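Local structure of alpha-galactosidase 1 (Saccharomyces cerevisiae, 3LRK) at residues Q31-V44 and M64-S76. The protein hydrolyses terminal, non-reducing alpha-D-galactose residues from alpha-D-galactosides such as galactose oligosaccharides, galactomannans and galactolipids. The protein carries 1 engineered substitution. Residues are numbered along the deposited sequence; the frame is centred on the assembly and turned at random.
Sequences QMGWDNWNTFACDV and MGYKYIILDDCWS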
loop_
_atom_site.group_PDB
_atom_site.type_symbol
_atom_site.label_atom_id
_atom_site.label_comp_id
_atom_site.label_asym_id
_atom_site.label_seq_id
_atom_site.Cartn_x
_atom_site.Cartn_y
_atom_site.Cartn_z
ATOM N N GLN A 31 -4.248 -12.438 -29.614
ATOM C CA GLN A 31 -4.012 -13.798 -30.117
ATOM C C GLN A 31 -5.202 -14.705 -29.856
ATOM O O GLN A 31 -5.980 -14.472 -28.938
ATOM C CB GLN A 31 -2.713 -14.404 -29.554
ATOM C CG GLN A 31 -2.729 -14.755 -28.069
ATOM C CD GLN A 31 -2.327 -13.595 -27.167
ATOM O OE1 GLN A 31 -2.610 -12.423 -27.469
ATOM N NE2 GLN A 31 -1.659 -13.917 -26.051
ATOM N N MET A 32 -5.349 -15.729 -30.695
ATOM C CA MET A 32 -6.360 -16.756 -30.496
ATOM C C MET A 32 -5.693 -18.113 -30.651
ATOM O O MET A 32 -4.787 -18.276 -31.470
ATOM C CB MET A 32 -7.494 -16.636 -31.529
ATOM C CG MET A 32 -8.333 -15.369 -31.436
ATOM S SD MET A 32 -9.346 -15.108 -32.927
ATOM C CE MET A 32 -10.547 -16.426 -32.716
ATOM N N GLY A 33 -6.149 -19.083 -29.868
ATOM C CA GLY A 33 -5.588 -20.416 -29.940
ATOM C C GLY A 33 -6.099 -21.349 -28.870
ATOM O O GLY A 33 -7.254 -21.274 -28.475
ATOM N N TRP A 34 -5.217 -22.219 -28.398
ATOM C CA TRP A 34 -5.555 -23.237 -27.416
ATOM C C TRP A 34 -4.314 -23.587 -26.592
ATOM O O TRP A 34 -3.190 -23.577 -27.102
ATOM C CB TRP A 34 -6.099 -24.478 -28.140
ATOM C CG TRP A 34 -6.286 -25.717 -27.279
ATOM C CD1 TRP A 34 -7.398 -26.054 -26.557
ATOM C CD2 TRP A 34 -5.349 -26.783 -27.089
ATOM N NE1 TRP A 34 -7.204 -27.255 -25.914
ATOM C CE2 TRP A 34 -5.957 -27.728 -26.225
ATOM C CE3 TRP A 34 -4.049 -27.035 -27.560
ATOM C CZ2 TRP A 34 -5.310 -28.901 -25.819
ATOM C CZ3 TRP A 34 -3.406 -28.210 -27.152
ATOM C CH2 TRP A 34 -4.044 -29.125 -26.293
ATOM N N ASP A 35 -4.538 -23.903 -25.321
ATOM C CA ASP A 35 -3.480 -24.309 -24.401
ATOM C C ASP A 35 -3.961 -25.590 -23.699
ATOM O O ASP A 35 -5.126 -25.684 -23.301
ATOM C CB ASP A 35 -3.205 -23.166 -23.400
ATOM C CG ASP A 35 -2.064 -23.462 -22.426
ATOM O OD1 ASP A 35 -2.084 -24.524 -21.752
ATOM O OD2 ASP A 35 -1.150 -22.597 -22.302
ATOM N N ASN A 36 -3.066 -26.559 -23.553
ATOM C CA ASN A 36 -3.414 -27.887 -23.026
ATOM C C ASN A 36 -3.607 -27.981 -21.511
ATOM O O ASN A 36 -4.056 -29.017 -21.004
ATOM C CB ASN A 36 -2.340 -28.896 -23.435
ATOM C CG ASN A 36 -1.008 -28.633 -22.749
ATOM O OD1 ASN A 36 -0.758 -29.088 -21.622
ATOM N ND2 ASN A 36 -0.151 -27.895 -23.417
ATOM N N TRP A 37 -3.259 -26.918 -20.785
ATOM C CA TRP A 37 -3.167 -27.010 -19.328
ATOM C C TRP A 37 -4.480 -27.388 -18.621
ATOM O O TRP A 37 -4.526 -28.407 -17.918
ATOM C CB TRP A 37 -2.563 -25.746 -18.692
ATOM C CG TRP A 37 -2.330 -25.982 -17.239
ATOM C CD1 TRP A 37 -3.090 -25.539 -16.199
ATOM C CD2 TRP A 37 -1.297 -26.795 -16.669
ATOM N NE1 TRP A 37 -2.575 -26.004 -15.002
ATOM C CE2 TRP A 37 -1.477 -26.779 -15.266
ATOM C CE3 TRP A 37 -0.223 -27.521 -17.209
ATOM C CZ2 TRP A 37 -0.626 -27.467 -14.395
ATOM C CZ3 TRP A 37 0.629 -28.204 -16.338
ATOM C CH2 TRP A 37 0.416 -28.175 -14.949
ATOM N N ASN A 38 -5.527 -26.576 -18.799
ATOM C CA ASN A 38 -6.787 -26.772 -18.060
ATOM C C ASN A 38 -7.258 -28.221 -18.035
ATOM O O ASN A 38 -7.804 -28.677 -17.033
ATOM C CB ASN A 38 -7.911 -25.872 -18.582
ATOM C CG ASN A 38 -7.740 -24.407 -18.173
ATOM O OD1 ASN A 38 -6.955 -24.078 -17.274
ATOM N ND2 ASN A 38 -8.480 -23.521 -18.836
ATOM N N THR A 39 -7.005 -28.950 -19.119
ATOM C CA THR A 39 -7.607 -30.266 -19.300
ATOM C C THR A 39 -6.613 -31.429 -19.318
ATOM O O THR A 39 -7.023 -32.584 -19.150
ATOM C CB THR A 39 -8.565 -30.300 -20.543
ATOM O OG1 THR A 39 -7.844 -29.987 -21.745
ATOM C CG2 THR A 39 -9.711 -29.292 -20.371
ATOM N N PHE A 40 -5.320 -31.134 -19.486
ATOM C CA PHE A 40 -4.281 -32.181 -19.530
ATOM C C PHE A 40 -3.129 -32.065 -18.514
ATOM O O PHE A 40 -2.385 -33.027 -18.304
ATOM C CB PHE A 40 -3.722 -32.324 -20.946
ATOM C CG PHE A 40 -4.745 -32.767 -21.949
ATOM C CD1 PHE A 40 -5.492 -31.827 -22.663
ATOM C CD2 PHE A 40 -4.988 -34.126 -22.161
ATOM C CE1 PHE A 40 -6.463 -32.232 -23.589
ATOM C CE2 PHE A 40 -5.951 -34.544 -23.084
ATOM C CZ PHE A 40 -6.693 -33.592 -23.798
ATOM N N ALA A 41 -2.989 -30.893 -17.891
ATOM C CA ALA A 41 -1.899 -30.628 -16.942
ATOM C C ALA A 41 -0.540 -31.117 -17.488
ATOM O O ALA A 41 -0.228 -30.844 -18.647
ATOM C CB ALA A 41 -2.218 -31.210 -15.559
ATOM N N CYS A 42 0.250 -31.832 -16.680
ATOM C CA CYS A 42 1.579 -32.313 -17.105
ATOM C C CYS A 42 1.552 -33.477 -18.096
ATOM O O CYS A 42 2.588 -33.844 -18.652
ATOM C CB CYS A 42 2.456 -32.703 -15.900
ATOM S SG CYS A 42 3.124 -31.315 -14.922
ATOM N N ASP A 43 0.372 -34.049 -18.313
ATOM C CA ASP A 43 0.221 -35.198 -19.202
ATOM C C ASP A 43 0.126 -34.744 -20.665
ATOM O O ASP A 43 -0.959 -34.732 -21.264
ATOM C CB ASP A 43 -0.999 -36.031 -18.788
ATOM C CG ASP A 43 -1.101 -37.340 -19.551
ATOM O OD1 ASP A 43 -0.038 -37.918 -19.888
ATOM O OD2 ASP A 43 -2.244 -37.787 -19.818
ATOM N N VAL A 44 1.278 -34.363 -21.217
ATOM C CA VAL A 44 1.391 -33.842 -22.576
ATOM C C VAL A 44 2.244 -34.781 -23.424
ATOM O O VAL A 44 3.038 -35.556 -22.892
ATOM C CB VAL A 44 2.016 -32.408 -22.609
ATOM C CG1 VAL A 44 1.157 -31.419 -21.855
ATOM C CG2 VAL A 44 3.443 -32.394 -22.048
ATOM N N MET A 64 -11.168 -19.855 -38.022
ATOM C CA MET A 64 -11.811 -18.710 -37.363
ATOM C C MET A 64 -10.771 -17.804 -36.696
ATOM O O MET A 64 -11.072 -16.676 -36.304
ATOM C CB MET A 64 -12.859 -19.153 -36.337
ATOM C CG MET A 64 -14.023 -19.950 -36.916
ATOM S SD MET A 64 -15.516 -19.902 -35.905
ATOM C CE MET A 64 -16.038 -18.204 -36.178
ATOM N N GLY A 65 -9.549 -18.313 -36.573
ATOM C CA GLY A 65 -8.444 -17.526 -36.056
ATOM C C GLY A 65 -7.731 -18.189 -34.898
ATOM O O GLY A 65 -6.676 -17.714 -34.488
ATOM N N TYR A 66 -8.295 -19.282 -34.380
ATOM C CA TYR A 66 -7.676 -20.035 -33.269
ATOM C C TYR A 66 -6.463 -20.828 -33.760
ATOM O O TYR A 66 -6.526 -22.050 -33.965
ATOM C CB TYR A 66 -8.678 -20.979 -32.600
ATOM C CG TYR A 66 -9.869 -20.325 -31.922
ATOM C CD1 TYR A 66 -9.782 -19.825 -30.613
ATOM C CD2 TYR A 66 -11.101 -20.235 -32.575
ATOM C CE1 TYR A 66 -10.908 -19.241 -29.977
ATOM C CE2 TYR A 66 -12.218 -19.651 -31.953
ATOM C CZ TYR A 66 -12.116 -19.162 -30.662
ATOM O OH TYR A 66 -13.232 -18.609 -30.064
ATOM N N LYS A 67 -5.351 -20.124 -33.932
ATOM C CA LYS A 67 -4.213 -20.661 -34.684
ATOM C C LYS A 67 -2.964 -20.993 -33.879
ATOM O O LYS A 67 -2.095 -21.716 -34.366
ATOM C CB LYS A 67 -3.871 -19.735 -35.860
ATOM C CG LYS A 67 -4.824 -19.952 -37.042
ATOM C CD LYS A 67 -4.521 -19.045 -38.216
ATOM C CE LYS A 67 -5.444 -19.364 -39.374
ATOM N NZ LYS A 67 -5.044 -18.596 -40.603
ATOM N N TYR A 68 -2.873 -20.455 -32.665
ATOM C CA TYR A 68 -1.760 -20.782 -31.773
ATOM C C TYR A 68 -2.075 -22.041 -30.966
ATOM O O TYR A 68 -3.030 -22.065 -30.183
ATOM C CB TYR A 68 -1.434 -19.606 -30.837
ATOM C CG TYR A 68 -0.713 -18.468 -31.513
ATOM C CD1 TYR A 68 0.640 -18.567 -31.832
ATOM C CD2 TYR A 68 -1.378 -17.283 -31.822
ATOM C CE1 TYR A 68 1.312 -17.512 -32.457
ATOM C CE2 TYR A 68 -0.719 -16.225 -32.447
ATOM C CZ TYR A 68 0.624 -16.346 -32.755
ATOM O OH TYR A 68 1.273 -15.307 -33.370
ATOM N N ILE A 69 -1.298 -23.092 -31.213
ATOM C CA ILE A 69 -1.328 -24.324 -30.417
ATOM C C ILE A 69 -0.235 -24.202 -29.364
ATOM O O ILE A 69 0.973 -24.325 -29.669
ATOM C CB ILE A 69 -1.102 -25.593 -31.303
ATOM C CG1 ILE A 69 -2.166 -25.683 -32.413
ATOM C CG2 ILE A 69 -1.068 -26.871 -30.439
ATOM C CD1 ILE A 69 -3.635 -25.725 -31.900
ATOM N N ILE A 70 -0.655 -23.926 -28.132
ATOM C CA ILE A 70 0.288 -23.574 -27.073
ATOM C C ILE A 70 0.502 -24.725 -26.096
ATOM O O ILE A 70 -0.380 -25.065 -25.308
ATOM C CB ILE A 70 -0.139 -22.301 -26.295
ATOM C CG1 ILE A 70 -0.444 -21.141 -27.250
ATOM C CG2 ILE A 70 0.948 -21.906 -25.281
ATOM C CD1 ILE A 70 -1.416 -20.099 -26.660
ATOM N N LEU A 71 1.691 -25.309 -26.175
ATOM C CA LEU A 71 2.141 -26.344 -25.260
ATOM C C LEU A 71 2.584 -25.644 -23.980
ATOM O O LEU A 71 3.431 -24.743 -24.024
ATOM C CB LEU A 71 3.312 -27.118 -25.866
ATOM C CG LEU A 71 4.032 -28.163 -24.992
ATOM C CD1 LEU A 71 3.143 -29.359 -24.687
ATOM C CD2 LEU A 71 5.327 -28.597 -25.638
ATOM N N ASP A 72 2.010 -26.063 -22.856
ATOM C CA ASP A 72 2.265 -25.433 -21.559
ATOM C C ASP A 72 3.423 -26.134 -20.823
ATOM O O ASP A 72 4.382 -26.570 -21.454
ATOM C CB ASP A 72 0.961 -25.401 -20.739
ATOM C CG ASP A 72 0.879 -24.201 -19.791
ATOM O OD1 ASP A 72 0.427 -23.113 -20.208
ATOM O OD2 ASP A 72 1.257 -24.357 -18.612
ATOM N N ASP A 73 3.336 -26.216 -19.494
ATOM C CA ASP A 73 4.412 -26.688 -18.608
ATOM C C ASP A 73 4.700 -28.195 -18.785
ATOM O O ASP A 73 3.992 -28.882 -19.522
ATOM C CB ASP A 73 3.991 -26.395 -17.156
ATOM C CG ASP A 73 5.171 -26.182 -16.189
ATOM O OD1 ASP A 73 6.334 -26.573 -16.460
ATOM O OD2 ASP A 73 4.912 -25.593 -15.118
ATOM N N CYS A 74 5.744 -28.687 -18.104
ATOM C CA CYS A 74 6.049 -30.134 -17.965
ATOM C C CYS A 74 6.517 -30.850 -19.233
ATOM O O CYS A 74 6.291 -32.064 -19.402
ATOM C CB CYS A 74 4.860 -30.901 -17.366
ATOM S SG CYS A 74 3.807 -29.945 -16.274
ATOM N N TRP A 75 7.190 -30.120 -20.114
ATOM C CA TRP A 75 7.538 -30.662 -21.426
ATOM C C TRP A 75 9.008 -31.105 -21.477
ATOM O O TRP A 75 9.378 -31.945 -22.305
ATOM C CB TRP A 75 7.212 -29.631 -22.527
ATOM C CG TRP A 75 8.010 -28.368 -22.407
ATOM C CD1 TRP A 75 7.619 -27.197 -21.804
ATOM C CD2 TRP A 75 9.352 -28.149 -22.868
ATOM N NE1 TRP A 75 8.632 -26.264 -21.876
ATOM C CE2 TRP A 75 9.708 -26.819 -22.515
ATOM C CE3 TRP A 75 10.289 -28.938 -23.553
ATOM C CZ2 TRP A 75 10.954 -26.268 -22.822
ATOM C CZ3 TRP A 75 11.533 -28.390 -23.853
ATOM C CH2 TRP A 75 11.850 -27.055 -23.492
ATOM N N SER A 76 9.832 -30.530 -20.594
ATOM C CA SER A 76 11.277 -30.769 -20.575
ATOM C C SER A 76 11.681 -31.857 -19.572
ATOM O O SER A 76 10.905 -32.230 -18.689
ATOM C CB SER A 76 12.030 -29.478 -20.231
ATOM O OG SER A 76 11.572 -28.938 -18.999
HETATM O O HOH W 1 1.447 -28.810 -19.688
#
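Met32 O is gripped by two backbone amides: Tyr68 N lies in the carbonyl plane on a lone pair, 3.1 Å from Met32 O, while Lys67 N reaches it from above that plane. Trp34 N to Tyr68 O and Ile70 N to Trp34 O continue the parallel ladder of strands 32-35 and 68-70. At its start, the Met32 thioether, bent at chi3 (71°), sets CE over the centre of the Tyr66 ring, 3.6 Å from the centroid, a CH-pi contact with SD farther out above the same face. At the C-terminal end of strand 32-35, Asp35 extends its carboxylate, CG anti to the backbone N (chi1 -177°), to Asp72 in the loop after strand 68-70, where Asp35 OD2 lies 2.7 Å from Asp72 OD1. Asp35 OD1 caps the following turn by accepting from Trp37 N at 2.8 Å. An alanine here would remove both oxygens and would probably leave Trp37 N without its capping acceptor and Asp72 without its close carboxyl neighbour. Asp72 OD1 also forms a salt bridge with Lys147. Farther on, the Cys42–Cys74 disulfide ties the two loops together, its Cys74 SG at the edge of the Trp37 ring. Adjacent parallel strands leading to substrate-binding Asp72 and Asp73 in the following loop are characteristic of the (beta/alpha)8 barrel of GH27 enzymes.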